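Local coordinates for protein alpha-Amylase (Thermotoga maritima, PDB 2B5D) that belongs to glycosyl hydrolase family 57 and carries the name alpha-amylase, its core built on a largely parallel beta-sheet wrapped by helices, at residues 96-102 / 306-310; 102-106 / 288-292; 257-262 / 355-359; 316-320 / 362-366. All blocks are in the same frame, centred on the assembly; numbering follows the deposited sequence.

Contact 1: 96-102 / 306-310; sequences HPLKHKM and YYDID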
# COMPACT_ATOMS: atom_id res chain seq x y z
N HIS A 96 11.81 -36.20 16.99
CA HIS A 96 11.17 -36.41 18.31
C HIS A 96 9.98 -37.39 18.27
O HIS A 96 9.13 -37.33 17.37
CB HIS A 96 10.72 -35.07 18.89
CG HIS A 96 10.59 -35.07 20.38
ND1 HIS A 96 11.43 -34.35 21.20
CD2 HIS A 96 9.69 -35.68 21.19
CE1 HIS A 96 11.06 -34.52 22.46
NE2 HIS A 96 10.01 -35.32 22.48
N PRO A 97 9.93 -38.33 19.24
CA PRO A 97 8.81 -39.26 19.35
C PRO A 97 7.41 -38.65 19.55
O PRO A 97 6.43 -39.23 19.09
CB PRO A 97 9.20 -40.13 20.56
CG PRO A 97 10.21 -39.32 21.29
CD PRO A 97 10.96 -38.61 20.24
N LEU A 98 7.31 -37.51 20.24
CA LEU A 98 6.03 -36.77 20.37
C LEU A 98 5.56 -36.34 18.99
O LEU A 98 4.41 -36.58 18.60
CB LEU A 98 6.18 -35.54 21.29
CG LEU A 98 6.24 -35.83 22.80
CD1 LEU A 98 6.52 -34.58 23.61
CD2 LEU A 98 4.96 -36.51 23.29
N LYS A 99 6.49 -35.75 18.25
CA LYS A 99 6.29 -35.22 16.92
C LYS A 99 5.93 -36.34 15.96
O LYS A 99 4.98 -36.20 15.18
CB LYS A 99 7.55 -34.49 16.48
CG LYS A 99 7.46 -33.82 15.12
CD LYS A 99 8.67 -32.95 14.92
CE LYS A 99 8.57 -32.21 13.62
NZ LYS A 99 9.80 -31.38 13.43
N HIS A 100 6.67 -37.45 16.02
CA HIS A 100 6.30 -38.66 15.24
C HIS A 100 4.89 -39.18 15.58
O HIS A 100 4.12 -39.47 14.68
CB HIS A 100 7.32 -39.81 15.39
CG HIS A 100 7.01 -41.00 14.52
ND1 HIS A 100 6.50 -42.18 15.01
CD2 HIS A 100 7.08 -41.16 13.17
CE1 HIS A 100 6.29 -43.02 14.02
NE2 HIS A 100 6.64 -42.42 12.89
N LYS A 101 4.61 -39.29 16.87
CA LYS A 101 3.31 -39.75 17.37
C LYS A 101 2.13 -38.89 16.88
O LYS A 101 1.12 -39.43 16.40
CB LYS A 101 3.35 -39.78 18.89
CG LYS A 101 2.17 -40.43 19.54
CD LYS A 101 2.27 -40.32 21.05
CE LYS A 101 0.89 -40.44 21.68
NZ LYS A 101 0.97 -40.38 23.16
N MET A 102 2.28 -37.55 16.97
CA MET A 102 1.31 -36.58 16.47
C MET A 102 1.02 -36.76 14.99
O MET A 102 -0.13 -36.68 14.57
CB MET A 102 1.78 -35.14 16.73
CG MET A 102 1.07 -34.35 17.85
SD MET A 102 -0.70 -34.71 18.20
CE MET A 102 -0.45 -35.84 19.56
N TYR A 306 7.21 -29.56 22.12
CA TYR A 306 6.34 -30.40 21.32
C TYR A 306 5.04 -30.79 22.04
O TYR A 306 5.02 -31.02 23.25
CB TYR A 306 7.11 -31.64 20.84
CG TYR A 306 8.09 -31.31 19.73
CD1 TYR A 306 9.48 -31.56 19.90
CD2 TYR A 306 7.66 -30.73 18.53
CE1 TYR A 306 10.40 -31.25 18.90
CE2 TYR A 306 8.57 -30.41 17.52
CZ TYR A 306 9.95 -30.68 17.71
OH TYR A 306 10.87 -30.36 16.71
N TYR A 307 3.96 -30.85 21.26
CA TYR A 307 2.64 -31.19 21.77
C TYR A 307 2.56 -32.65 22.22
O TYR A 307 2.92 -33.58 21.47
CB TYR A 307 1.58 -30.93 20.68
CG TYR A 307 0.13 -31.12 21.10
CD1 TYR A 307 -0.43 -30.37 22.16
CD2 TYR A 307 -0.69 -32.03 20.44
CE1 TYR A 307 -1.74 -30.55 22.54
CE2 TYR A 307 -2.01 -32.21 20.81
CZ TYR A 307 -2.53 -31.46 21.86
OH TYR A 307 -3.85 -31.62 22.22
N ASP A 308 2.07 -32.82 23.45
CA ASP A 308 1.73 -34.12 24.00
C ASP A 308 0.24 -34.13 24.26
O ASP A 308 -0.24 -33.45 25.16
CB ASP A 308 2.50 -34.35 25.30
CG ASP A 308 2.24 -35.75 25.90
OD1 ASP A 308 3.02 -36.14 26.80
OD2 ASP A 308 1.28 -36.46 25.49
N ILE A 309 -0.48 -34.92 23.48
CA ILE A 309 -1.94 -34.98 23.54
C ILE A 309 -2.50 -35.63 24.79
O ILE A 309 -3.71 -35.59 25.00
CB ILE A 309 -2.54 -35.71 22.32
CG1 ILE A 309 -4.05 -35.38 22.20
CG2 ILE A 309 -2.28 -37.23 22.40
CD1 ILE A 309 -4.59 -35.37 20.80
N ASP A 310 -1.66 -36.25 25.61
CA ASP A 310 -2.14 -36.90 26.81
C ASP A 310 -2.19 -35.94 27.95
O ASP A 310 -3.14 -35.94 28.71
CB ASP A 310 -1.32 -38.15 27.16
CG ASP A 310 -1.64 -39.32 26.24
OD1 ASP A 310 -2.85 -39.56 25.97
OD2 ASP A 310 -0.70 -39.98 25.75
O HOH W 1 2.57 -36.05 20.76

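Contact 2: 102-106 / 288-292; sequences MAKFY and GIKYH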
# COMPACT_ATOMS: atom_id res chain seq x y z
N MET A 102 2.28 -37.55 16.97
CA MET A 102 1.31 -36.58 16.47
C MET A 102 1.02 -36.76 14.99
O MET A 102 -0.13 -36.68 14.57
CB MET A 102 1.78 -35.14 16.73
CG MET A 102 1.07 -34.35 17.85
SD MET A 102 -0.70 -34.71 18.20
CE MET A 102 -0.45 -35.84 19.56
N ALA A 103 2.06 -36.99 14.20
CA ALA A 103 1.91 -37.14 12.75
C ALA A 103 1.01 -38.32 12.41
O ALA A 103 0.31 -38.30 11.41
CB ALA A 103 3.26 -37.29 12.08
N LYS A 104 1.01 -39.33 13.27
CA LYS A 104 0.19 -40.51 13.06
C LYS A 104 -1.24 -40.27 13.58
O LYS A 104 -2.21 -40.79 13.00
CB LYS A 104 0.83 -41.74 13.72
CG LYS A 104 2.35 -41.68 13.67
CD LYS A 104 3.03 -43.03 13.62
CE LYS A 104 2.74 -43.88 14.83
NZ LYS A 104 1.73 -44.86 14.39
N PHE A 105 -1.34 -39.48 14.66
CA PHE A 105 -2.63 -39.01 15.13
C PHE A 105 -3.32 -38.24 13.99
O PHE A 105 -4.48 -38.51 13.68
CB PHE A 105 -2.53 -38.13 16.38
CG PHE A 105 -3.83 -37.42 16.72
CD1 PHE A 105 -4.18 -36.22 16.08
CD2 PHE A 105 -4.72 -37.96 17.65
CE1 PHE A 105 -5.38 -35.57 16.37
CE2 PHE A 105 -5.92 -37.30 17.95
CZ PHE A 105 -6.24 -36.10 17.31
N TYR A 106 -2.57 -37.32 13.38
CA TYR A 106 -3.04 -36.48 12.28
C TYR A 106 -3.52 -37.23 11.05
O TYR A 106 -4.53 -36.86 10.45
CB TYR A 106 -1.98 -35.46 11.87
CG TYR A 106 -1.92 -34.26 12.78
CD1 TYR A 106 -0.71 -33.79 13.27
CD2 TYR A 106 -3.09 -33.59 13.15
CE1 TYR A 106 -0.65 -32.68 14.11
CE2 TYR A 106 -3.04 -32.49 13.99
CZ TYR A 106 -1.82 -32.03 14.46
OH TYR A 106 -1.79 -30.93 15.28
N GLY A 288 -2.49 -27.02 8.96
CA GLY A 288 -3.41 -27.74 9.83
C GLY A 288 -2.72 -28.82 10.63
O GLY A 288 -3.29 -29.37 11.58
N ILE A 289 -1.50 -29.15 10.24
CA ILE A 289 -0.69 -30.03 11.07
C ILE A 289 0.39 -29.28 11.83
O ILE A 289 1.32 -28.69 11.25
CB ILE A 289 -0.26 -31.39 10.37
CG1 ILE A 289 1.07 -31.93 10.96
CG2 ILE A 289 -0.37 -31.38 8.81
CD1 ILE A 289 2.24 -31.60 10.19
N LYS A 290 0.21 -29.30 13.15
CA LYS A 290 0.93 -28.47 14.12
C LYS A 290 1.42 -29.33 15.30
O LYS A 290 0.65 -30.12 15.84
CB LYS A 290 -0.01 -27.39 14.67
CG LYS A 290 -0.96 -26.72 13.69
CD LYS A 290 -1.49 -25.46 14.32
CE LYS A 290 -2.80 -25.01 13.71
NZ LYS A 290 -2.61 -24.07 12.59
N TYR A 291 2.67 -29.13 15.70
CA TYR A 291 3.34 -30.04 16.64
C TYR A 291 3.71 -29.49 18.02
O TYR A 291 4.16 -30.22 18.87
CB TYR A 291 4.61 -30.59 15.98
CG TYR A 291 4.40 -31.49 14.76
CD1 TYR A 291 5.00 -31.20 13.56
CD2 TYR A 291 3.65 -32.67 14.85
CE1 TYR A 291 4.83 -32.03 12.45
CE2 TYR A 291 3.48 -33.52 13.75
CZ TYR A 291 4.07 -33.19 12.57
OH TYR A 291 3.91 -34.01 11.48
N HIS A 292 3.52 -28.20 18.25
CA HIS A 292 3.93 -27.58 19.51
C HIS A 292 2.76 -27.29 20.45
O HIS A 292 1.60 -27.15 20.00
CB HIS A 292 4.75 -26.33 19.24
CG HIS A 292 5.95 -26.59 18.36
ND1 HIS A 292 5.83 -26.82 17.00
CD2 HIS A 292 7.27 -26.67 18.64
CE1 HIS A 292 7.04 -27.01 16.49
NE2 HIS A 292 7.92 -26.92 17.46

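Contact 3: 257-262 / 355-359; sequences RYREFY and HWWFE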
# COMPACT_ATOMS: atom_id res chain seq x y z
N ARG A 257 -0.19 -26.65 28.33
CA ARG A 257 -0.29 -28.05 27.80
C ARG A 257 -1.08 -28.14 26.51
O ARG A 257 -1.21 -29.23 25.90
CB ARG A 257 -0.96 -29.01 28.80
CG ARG A 257 -0.17 -29.26 30.10
CD ARG A 257 -1.07 -29.93 31.12
NE ARG A 257 -1.93 -28.95 31.79
CZ ARG A 257 -2.74 -29.22 32.81
NH1 ARG A 257 -3.48 -28.24 33.33
NH2 ARG A 257 -2.83 -30.45 33.29
N TYR A 258 -1.68 -27.02 26.12
CA TYR A 258 -2.56 -27.02 24.96
C TYR A 258 -1.79 -26.72 23.67
O TYR A 258 -0.75 -26.06 23.68
CB TYR A 258 -3.72 -26.04 25.16
CG TYR A 258 -4.84 -26.52 26.08
CD1 TYR A 258 -5.42 -25.66 26.99
CD2 TYR A 258 -5.31 -27.83 26.03
CE1 TYR A 258 -6.43 -26.07 27.82
CE2 TYR A 258 -6.33 -28.27 26.85
CZ TYR A 258 -6.89 -27.39 27.75
OH TYR A 258 -7.92 -27.79 28.58
N ARG A 259 -2.33 -27.23 22.57
CA ARG A 259 -1.70 -27.10 21.26
C ARG A 259 -1.61 -25.64 20.82
O ARG A 259 -2.60 -24.90 20.86
CB ARG A 259 -2.47 -27.97 20.28
CG ARG A 259 -1.83 -28.24 18.94
CD ARG A 259 -2.73 -27.60 17.94
NE ARG A 259 -3.05 -28.48 16.85
CZ ARG A 259 -3.96 -28.21 15.92
NH1 ARG A 259 -4.19 -29.07 14.95
NH2 ARG A 259 -4.63 -27.07 15.97
N GLU A 260 -0.40 -25.25 20.42
CA GLU A 260 -0.08 -23.91 19.95
C GLU A 260 -0.61 -23.69 18.53
O GLU A 260 -0.34 -24.49 17.63
CB GLU A 260 1.43 -23.70 20.00
CG GLU A 260 1.93 -22.42 19.36
CD GLU A 260 1.43 -21.18 20.07
OE1 GLU A 260 0.69 -20.39 19.44
OE2 GLU A 260 1.75 -21.00 21.27
N PHE A 261 -1.35 -22.61 18.33
CA PHE A 261 -2.00 -22.35 17.05
C PHE A 261 -0.99 -21.89 15.99
O PHE A 261 -1.01 -22.37 14.85
CB PHE A 261 -3.13 -21.33 17.20
CG PHE A 261 -3.94 -21.13 15.94
CD1 PHE A 261 -4.96 -22.01 15.61
CD2 PHE A 261 -3.67 -20.07 15.09
CE1 PHE A 261 -5.69 -21.84 14.45
CE2 PHE A 261 -4.39 -19.88 13.92
CZ PHE A 261 -5.41 -20.76 13.60
N TYR A 262 -0.10 -21.01 16.41
CA TYR A 262 0.82 -20.29 15.52
C TYR A 262 2.17 -20.96 15.34
O TYR A 262 3.21 -20.27 15.23
CB TYR A 262 1.00 -18.85 16.00
CG TYR A 262 -0.29 -18.08 15.97
CD1 TYR A 262 -0.93 -17.71 17.15
CD2 TYR A 262 -0.89 -17.78 14.74
CE1 TYR A 262 -2.14 -17.02 17.11
CE2 TYR A 262 -2.10 -17.09 14.68
CZ TYR A 262 -2.72 -16.70 15.87
OH TYR A 262 -3.91 -16.01 15.82
N HIS A 355 -11.03 -24.89 16.69
CA HIS A 355 -10.22 -24.15 15.76
C HIS A 355 -9.21 -23.22 16.42
O HIS A 355 -8.01 -23.46 16.30
CB HIS A 355 -11.05 -23.46 14.66
CG HIS A 355 -10.21 -22.78 13.62
ND1 HIS A 355 -9.33 -23.47 12.80
CD2 HIS A 355 -10.09 -21.47 13.30
CE1 HIS A 355 -8.71 -22.61 12.01
NE2 HIS A 355 -9.15 -21.39 12.30
N TRP A 356 -9.65 -22.19 17.13
CA TRP A 356 -8.73 -21.40 17.96
C TRP A 356 -8.11 -22.26 19.06
O TRP A 356 -6.90 -22.18 19.32
CB TRP A 356 -9.43 -20.18 18.55
CG TRP A 356 -9.67 -19.19 17.50
CD1 TRP A 356 -10.86 -18.92 16.85
CD2 TRP A 356 -8.67 -18.37 16.87
NE1 TRP A 356 -10.66 -17.96 15.88
CE2 TRP A 356 -9.33 -17.60 15.87
CE3 TRP A 356 -7.28 -18.20 17.07
CZ2 TRP A 356 -8.64 -16.67 15.07
CZ3 TRP A 356 -6.60 -17.29 16.28
CH2 TRP A 356 -7.28 -16.53 15.29
N TRP A 357 -8.95 -23.08 19.67
CA TRP A 357 -8.59 -23.98 20.73
C TRP A 357 -8.81 -25.39 20.23
O TRP A 357 -9.94 -25.85 20.13
CB TRP A 357 -9.50 -23.71 21.92
CG TRP A 357 -9.19 -24.43 23.18
CD1 TRP A 357 -7.97 -24.91 23.60
CD2 TRP A 357 -10.10 -24.69 24.25
NE1 TRP A 357 -8.08 -25.48 24.84
CE2 TRP A 357 -9.37 -25.36 25.27
CE3 TRP A 357 -11.47 -24.43 24.44
CZ2 TRP A 357 -9.97 -25.76 26.46
CZ3 TRP A 357 -12.05 -24.84 25.62
CH2 TRP A 357 -11.31 -25.49 26.61
N PHE A 358 -7.72 -26.09 19.96
CA PHE A 358 -7.76 -27.41 19.30
C PHE A 358 -8.57 -28.43 20.11
O PHE A 358 -9.27 -29.26 19.55
CB PHE A 358 -6.31 -27.89 19.08
CG PHE A 358 -6.18 -29.30 18.57
CD1 PHE A 358 -6.68 -29.67 17.33
CD2 PHE A 358 -5.50 -30.25 19.33
CE1 PHE A 358 -6.53 -30.97 16.86
CE2 PHE A 358 -5.34 -31.55 18.87
CZ PHE A 358 -5.84 -31.91 17.64
N GLU A 359 -8.46 -28.33 21.43
CA GLU A 359 -9.02 -29.29 22.37
C GLU A 359 -10.43 -28.91 22.80
O GLU A 359 -11.03 -29.59 23.62
CB GLU A 359 -8.11 -29.38 23.61
CG GLU A 359 -6.66 -29.82 23.31
CD GLU A 359 -5.71 -28.68 22.91
OE1 GLU A 359 -6.20 -27.59 22.55
OE2 GLU A 359 -4.48 -28.86 22.97
O HOH W 2 -5.39 -25.52 21.42

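Contact 4: 316-320 / 362-366; sequences VEEHA and FFLKR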
# COMPACT_ATOMS: atom_id res chain seq x y z
N VAL A 316 -7.82 -30.81 29.81
CA VAL A 316 -9.27 -30.63 29.56
C VAL A 316 -10.07 -31.20 30.72
O VAL A 316 -11.10 -30.61 31.12
CB VAL A 316 -9.84 -31.07 28.11
CG1 VAL A 316 -8.76 -31.27 27.07
CG2 VAL A 316 -10.79 -32.28 28.15
N GLU A 317 -9.58 -32.30 31.29
CA GLU A 317 -10.24 -32.95 32.43
C GLU A 317 -10.31 -32.01 33.64
O GLU A 317 -11.35 -31.88 34.27
CB GLU A 317 -9.54 -34.27 32.76
CG GLU A 317 -10.48 -35.30 33.37
CD GLU A 317 -11.48 -35.85 32.37
OE1 GLU A 317 -11.07 -36.21 31.25
OE2 GLU A 317 -12.69 -35.91 32.69
N GLU A 318 -9.22 -31.31 33.92
CA GLU A 318 -9.19 -30.30 34.97
C GLU A 318 -10.07 -29.09 34.71
O GLU A 318 -10.74 -28.60 35.62
CB GLU A 318 -7.79 -29.74 35.10
CG GLU A 318 -6.77 -30.69 35.69
CD GLU A 318 -5.39 -30.07 35.68
OE1 GLU A 318 -4.40 -30.85 35.68
OE2 GLU A 318 -5.31 -28.81 35.66
N HIS A 319 -9.98 -28.57 33.49
CA HIS A 319 -10.72 -27.38 33.11
C HIS A 319 -12.22 -27.65 33.11
O HIS A 319 -12.99 -26.84 33.61
CB HIS A 319 -10.25 -26.85 31.74
CG HIS A 319 -8.83 -26.38 31.74
ND1 HIS A 319 -8.18 -25.96 32.88
CD2 HIS A 319 -7.92 -26.26 30.74
CE1 HIS A 319 -6.95 -25.58 32.59
NE2 HIS A 319 -6.77 -25.77 31.30
N ALA A 320 -12.61 -28.80 32.58
CA ALA A 320 -14.01 -29.17 32.51
C ALA A 320 -14.62 -29.33 33.93
O ALA A 320 -15.81 -29.06 34.13
CB ALA A 320 -14.18 -30.42 31.68
N PHE A 362 -13.34 -31.53 22.73
CA PHE A 362 -13.02 -32.48 23.79
C PHE A 362 -13.49 -31.93 25.11
O PHE A 362 -14.09 -32.66 25.89
CB PHE A 362 -11.49 -32.74 23.92
CG PHE A 362 -10.81 -33.25 22.65
CD1 PHE A 362 -9.57 -32.74 22.26
CD2 PHE A 362 -11.37 -34.28 21.88
CE1 PHE A 362 -8.90 -33.22 21.10
CE2 PHE A 362 -10.72 -34.76 20.73
CZ PHE A 362 -9.48 -34.23 20.34
N PHE A 363 -13.16 -30.67 25.39
CA PHE A 363 -13.71 -29.93 26.54
C PHE A 363 -15.27 -29.93 26.56
O PHE A 363 -15.89 -30.26 27.58
CB PHE A 363 -13.16 -28.50 26.59
CG PHE A 363 -13.80 -27.66 27.68
CD1 PHE A 363 -13.17 -27.49 28.92
CD2 PHE A 363 -15.04 -27.03 27.46
CE1 PHE A 363 -13.77 -26.73 29.94
CE2 PHE A 363 -15.63 -26.26 28.46
CZ PHE A 363 -15.01 -26.12 29.71
N LEU A 364 -15.87 -29.57 25.43
CA LEU A 364 -17.31 -29.58 25.34
C LEU A 364 -17.92 -30.92 25.69
O LEU A 364 -18.99 -30.99 26.35
CB LEU A 364 -17.78 -29.11 23.96
CG LEU A 364 -18.52 -27.78 24.07
CD1 LEU A 364 -19.80 -28.00 24.85
CD2 LEU A 364 -17.70 -26.66 24.77
N LYS A 365 -17.24 -31.99 25.27
CA LYS A 365 -17.77 -33.33 25.46
C LYS A 365 -17.66 -33.74 26.93
O LYS A 365 -18.57 -34.34 27.49
CB LYS A 365 -17.04 -34.34 24.58
CG LYS A 365 -17.64 -35.74 24.61
CD LYS A 365 -16.55 -36.76 24.38
CE LYS A 365 -17.12 -38.13 24.11
NZ LYS A 365 -16.00 -39.08 23.95
N ARG A 366 -16.54 -33.40 27.55
CA ARG A 366 -16.33 -33.74 28.92
C ARG A 366 -17.24 -32.93 29.82
O ARG A 366 -17.73 -33.46 30.81
CB ARG A 366 -14.85 -33.62 29.32
CG ARG A 366 -14.02 -34.81 28.78
CD ARG A 366 -14.60 -36.21 29.19
NE ARG A 366 -14.49 -36.41 30.64
CZ ARG A 366 -15.46 -36.84 31.44
NH1 ARG A 366 -15.24 -36.95 32.74
NH2 ARG A 366 -16.65 -37.18 30.93

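Contact 1: 96-102 / 306-310
Tyr306 lays its ring against the start of helix 97-119, where His96 and Lys99 both approach it from the same side. His96, the residue that N-caps the helix, sets its imidazole obliquely to the phenol, planes 51° apart, with ND1 3.6 Å from Tyr306 CD1. Lys99 stands over one face with CB, toward the ring's margin, and its extended chain carries CD along to 3.6 Å from Tyr306 CE2. Leu98 fills the next position, its CD2 branch packed 3.8 Å from Asp308 CB while its CB faces Tyr306 CB. One turn further on, Met102 bends at its second and third torsions. That bend brings SD to the edge of the Tyr307 ring, 84° off the ring normal and 3.5 Å from CD2, a Met-aromatic contact, and presses CE to 3.5 Å from Ile309 CB, tighter than usual for two carbons. A water donates to both Leu98 O and Tyr307 O, joining the two backbones where no direct bond does. On the exposed side, Lys101 NZ forms a salt bridge with Asp310 OD2 at 3.1 Å, its hydrogen bond weak. Asp308 N-caps the second helix, OD2 taking the Asp310 N-H at 2.9 Å from above the carboxylate plane. The contact thus illustrates how two helix starts can be joined by rings and aliphatic chains with an ion pair beside them. It sets the beginning of helix 97-119 beside that of helix 309-338, while the loop carrying Tyr291 and His292 lies against Lys99, Met102 and Tyr306.

Contact 2: 102-106 / 288-292
Tyr106 OH donates a short hydrogen bond of 2.6 Å to Lys290 O, and the same hydroxyl is also hydrogen-bonded to Arg259 NH1. The bond to Lys290 lies in the carbonyl plane on a lone pair, with a C=O to donor angle of 133°, and the carbonyl oxygen sits at the edge of the phenol ring, near its plane. One face of that ring is taken by Ile289, whose CB stands 4.0 Å from the centroid and 20° off the normal, a CH-pi contact displaced toward the rim. With CG1 of Ile289 swung away from its own backbone N (chi1 153°), this branch comes down 3.5 Å from Tyr106 CD1. Tyr291 meets the helix differently, edge on: its CD2 is 3.6 Å from Met102 CB, and its CE2 packs near Ala103 N. Its hydroxyl passes Ala103, OH lying 3.4 Å from CB, on the way to a hydrogen bond with Glu88 of helix 68-91. The two tyrosines also touch, Tyr106 CD1 lying 4.2 Å from Tyr291 CE2. Here is a clear case of a buried loop held to a helix by phenols: each ring supplies an apolar surface to the partner segment, the Tyr106 hydroxyl has two hydrogen-bond partners and that of Tyr291 has Glu88, so burial leaves neither oxygen without a partner and the rotation of the Tyr106 ring is probably fixed.

Contact 3: 257-262 / 355-359
Phe261, His355 and Trp356 form an aromatic cluster at one end of this contact, where the loop 257-262 runs past residues 355-359, next to helix 352-356. The edge of Phe261 points at the face of His355, planes at 86° and centroids 5.4 Å apart, while its own face takes the six-membered ring of Trp356 in a tilted, offset stack with centroids 5.0 Å apart. Tyr262 adds its hydroxyl at the edge of the same indole. A second edge-to-face pair closes the far end: Trp357 presents its edge to Tyr258, with NE1 over the middle of the phenol and 3.4 Å from CD1. Between them Arg259, bent at its second and third torsions, lays its guanidinium flat on Phe358, planes 15° apart and CZ 3.8 Å from the ring centroid, a cation-pi stack; its strongest polar partner is Tyr106. Glu359 turns back to the loop, and its OE2 receives the Arg259 N-H at 2.7 Å on the syn lone pair, at a nearly straight 165°. A water ties the centre together by donating to Arg259 O and to Glu359 OE1 and accepting from Phe358 N at 2.8 Å. Aromatic pairs thus close both ends, with the polar bonds between them, a useful example of a loop joined to a largely non-helical segment by side chains, one backbone N-H and a water. Helix 27-47 borders it through Glu32, Glu36 and Thr37 against His355, and helix 309-338 covers Tyr258 with Ala315 and Val316.

Contact 4: 316-320 / 362-366
Bends in two long side chains bring Glu317 and Arg366 together: the glutamate turns at its second torsion (chi2 70°), and the arginine folds at its second and third, so each charged group curls toward the other helix. Arg366 grips side-on, both nitrogens going to one oxygen: NE and NH1 each reach Glu317 OE2 at 2.8 Å. That oxygen lies in the guanidinium plane; NE uses its syn lone pair, whereas NH1 meets it nearly in line with the C-O bond. The carboxylate and guanidinium planes are 30° apart, and a weak further bond of 3.5 Å links NE to Glu317 OE1. Beside this bridge the helices, inclined at 52° with axes 9.1 Å apart, pack through Val316 and Ala320 on one helix and Phe363 and Arg366 on the other. Val316 CG2 rests 4.0 Å from Phe363 N, and Ala320 CB lies 4.0 Å from Arg366 CB. Phe363 reaches across with its rim, CE1 coming 3.5 Å from Ala320 N and passing the His319 carbonyl carbon near the ring plane; Trp246 and Trp357 meet this ring from elsewhere in the chain. The bridge is one link of a longer network, because Arg366 NH2 pairs with Glu369 OE1 and Glu317 OE2 with Arg321 NH1. Donors from two arginines on a single oxygen would be expected to stabilise Glu317 as a carboxylate, and the partly exposed pair lies beside the apolar contacts of Val316, Ala320 and Phe363.

Contacts 1 and 2 share Met102 on helix 97-119, their centres 8 Å apart, and a backbone hydrogen bond between Tyr307 and Tyr291 joins their loops. Contact 3 lies about 11 Å from contact 2 and 14 Å from contact 1, centre to centre. The bond of Arg259 NH1 to Tyr106 OH, 3.0 Å long, is the joint between contacts 2 and 3, while Tyr307 packs against Arg259 and Phe358. Contact 4, its centre about 14 Å from that of contact 3, is linked by a salt bridge from Arg257 NH2 to Glu318 OE1 and by Trp357 against Phe363. Helix 309-338 serves contacts 1 and 4, whose centres are about 20 Å apart and which do not touch. Contact 3 thus connects the others.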